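Local coordinates for acyl-coenzyme A oxidase 3 (Yarrowia lipolytica, PDB 5YS9), which catalyses the FAD-dependent oxidation of acyl-CoA by oxygen to the (2E)-enoyl-CoA and hydrogen peroxide in peroxisomal fatty acid beta-oxidation, at the interface of chains A and B. Residues are numbered along the deposited sequence; one frame, centred on the assembly and turned at random. Chains: chain A/B, Acyl-coenzyme A oxidase 3.

The interface of chains A and B. Residues chain A 82-83, 86-87, 121, 206-207; chain B 676, 680-681.
B:Tyr676 and A:Arg121 meet tip to tip across the interface, phenol oxygen against the end of the guanidinium. Both terminal nitrogens of the arginine donate to that one oxygen. A:Arg121 NH1 lies 3.0 Å from B:Tyr676 OH. A:Arg121 NH2 lies 3.1 Å from the same B:Tyr676 OH. The oxygen lies only 6° out of the guanidinium plane, while the phenol ring is turned 63° to that plane. Arginine suits the place because its paired N-H groups can grip a single acceptor end-on; the positive charge may also polarise the phenol. On the arginine's own side, NH2 also donates a hydrogen bond to the hydroxyl OG of A:Ser207, tilted from the plane, and A:Val86 CG2 lies over the rim of one guanidinium face, so neighbours in chain A help to position the group.

Tyrosine offers both this hydroxyl and, behind it, an apolar ring for helix 78-92. A:Glu83 CA sits over the face of the B:Tyr676 ring, toward its rim, 4.0 Å from the centroid, in a CH-pi contact. With CG anti to the backbone N (chi1 175°), the extended glutamate slides past the tyrosine in the opposite direction, A:Glu83 CB 3.7 Å from B:Tyr676 CD2. Its methylenes thus serve as apolar cover while the carboxylate is carried on toward B:Thr680, which turns its hydroxyl to the glutamate and its methyl to A:Val86.

A:Val86, branched at CB, serves two neighbours: CG2 packs on B:Tyr676 CE1, and A:Val86 CG1 meets B:Thr680 CG2 at 3.7 Å. Forked B:Leu681 crosses the valine at about a right angle, CD1 meeting A:Val86 CG1 and CD2 turning toward A:Ser207 CA and the carbonyl oxygen of A:His206. Repeated by two-fold symmetry, this patch fastens the C-terminal region of each subunit onto its partner and probably helps to hold the dimer of the deposited assembly together.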
loop_
_atom_site.group_PDB
_atom_site.type_symbol
_atom_site.label_atom_id
_atom_site.label_comp_id
_atom_site.label_asym_id
_atom_site.label_seq_id
_atom_site.Cartn_x
_atom_site.Cartn_y
_atom_site.Cartn_z
ATOM N N ARG A 82 -23.803 0.290 -2.483
ATOM C CA ARG A 82 -24.657 1.399 -2.079
ATOM C C ARG A 82 -26.033 0.875 -1.596
ATOM O O ARG A 82 -26.510 1.272 -0.535
ATOM C CB ARG A 82 -24.867 2.375 -3.248
ATOM C CG ARG A 82 -23.659 3.175 -3.662
ATOM C CD ARG A 82 -23.366 4.216 -2.602
ATOM N NE ARG A 82 -22.248 5.059 -2.978
ATOM C CZ ARG A 82 -22.333 6.226 -3.601
ATOM N NH1 ARG A 82 -21.231 6.874 -3.891
ATOM N NH2 ARG A 82 -23.493 6.747 -3.954
ATOM N N GLU A 83 -26.668 -0.026 -2.352
ATOM C CA GLU A 83 -27.983 -0.469 -1.933
ATOM C C GLU A 83 -27.921 -1.359 -0.686
ATOM O O GLU A 83 -28.702 -1.146 0.236
ATOM C CB GLU A 83 -28.774 -1.099 -3.072
ATOM C CG GLU A 83 -30.121 -1.702 -2.639
ATOM C CD GLU A 83 -30.892 -2.288 -3.801
ATOM O OE1 GLU A 83 -30.456 -2.148 -4.977
ATOM O OE2 GLU A 83 -31.937 -2.915 -3.532
ATOM N N VAL A 86 -27.731 -0.042 2.899
ATOM C CA VAL A 86 -28.953 0.446 3.538
ATOM C C VAL A 86 -29.715 -0.692 4.186
ATOM O O VAL A 86 -30.122 -0.577 5.323
ATOM C CB VAL A 86 -29.845 1.260 2.584
ATOM C CG1 VAL A 86 -31.130 1.696 3.290
ATOM C CG2 VAL A 86 -29.087 2.490 2.101
ATOM N N ALA A 87 -29.821 -1.810 3.496
ATOM C CA ALA A 87 -30.477 -2.975 4.042
ATOM C C ALA A 87 -29.726 -3.430 5.277
ATOM O O ALA A 87 -30.309 -3.873 6.250
ATOM C CB ALA A 87 -30.532 -4.071 3.010
ATOM N N ARG A 121 -21.320 4.372 6.752
ATOM C CA ARG A 121 -22.519 4.964 6.210
ATOM C C ARG A 121 -23.537 5.203 7.297
ATOM O O ARG A 121 -24.242 6.190 7.290
ATOM C CB ARG A 121 -23.107 4.156 5.065
ATOM C CG ARG A 121 -23.669 5.072 4.004
ATOM C CD ARG A 121 -24.509 4.341 3.000
ATOM N NE ARG A 121 -25.624 5.156 2.575
ATOM C CZ ARG A 121 -26.258 4.984 1.436
ATOM N NH1 ARG A 121 -25.874 4.039 0.619
ATOM N NH2 ARG A 121 -27.264 5.759 1.125
ATOM N N HIS A 206 -26.915 10.727 -1.299
ATOM C CA HIS A 206 -28.211 10.100 -1.475
ATOM C C HIS A 206 -29.039 9.895 -0.207
ATOM O O HIS A 206 -30.193 9.536 -0.332
ATOM C CB HIS A 206 -28.023 8.726 -2.132
ATOM C CG HIS A 206 -27.656 8.780 -3.579
ATOM N ND1 HIS A 206 -28.064 9.798 -4.419
ATOM C CD2 HIS A 206 -26.977 7.899 -4.354
ATOM C CE1 HIS A 206 -27.600 9.573 -5.633
ATOM N NE2 HIS A 206 -26.947 8.424 -5.620
ATOM N N SER A 207 -28.483 10.076 0.986
ATOM C CA SER A 207 -29.178 9.603 2.195
ATOM C C SER A 207 -29.726 10.675 3.094
ATOM O O SER A 207 -30.826 10.529 3.625
ATOM C CB SER A 207 -28.259 8.676 3.001
ATOM O OG SER A 207 -27.399 7.996 2.122
ATOM N N TYR B 676 -32.437 3.056 -5.371
ATOM C CA TYR B 676 -33.065 2.218 -4.313
ATOM C C TYR B 676 -33.912 3.049 -3.331
ATOM O O TYR B 676 -34.208 2.578 -2.216
ATOM C CB TYR B 676 -31.983 1.404 -3.563
ATOM C CG TYR B 676 -30.783 2.228 -3.086
ATOM C CD1 TYR B 676 -30.817 2.879 -1.891
ATOM C CD2 TYR B 676 -29.627 2.378 -3.869
ATOM C CE1 TYR B 676 -29.746 3.660 -1.471
ATOM C CE2 TYR B 676 -28.566 3.172 -3.460
ATOM C CZ TYR B 676 -28.634 3.801 -2.250
ATOM O OH TYR B 676 -27.645 4.592 -1.770
ATOM N N THR B 680 -35.616 0.516 -0.910
ATOM C CA THR B 680 -34.844 0.318 0.303
ATOM C C THR B 680 -34.773 1.474 1.291
ATOM O O THR B 680 -35.050 1.294 2.454
ATOM C CB THR B 680 -33.418 -0.147 -0.036
ATOM O OG1 THR B 680 -33.477 -1.057 -1.126
ATOM C CG2 THR B 680 -32.788 -0.840 1.138
ATOM N N LEU B 681 -34.328 2.633 0.843
ATOM C CA LEU B 681 -34.208 3.763 1.742
ATOM C C LEU B 681 -35.519 4.319 2.282
ATOM O O LEU B 681 -35.627 4.581 3.451
ATOM C CB LEU B 681 -33.359 4.878 1.130
ATOM C CG LEU B 681 -33.019 6.012 2.091
ATOM C CD1 LEU B 681 -32.291 5.524 3.319
ATOM C CD2 LEU B 681 -32.254 7.134 1.434
#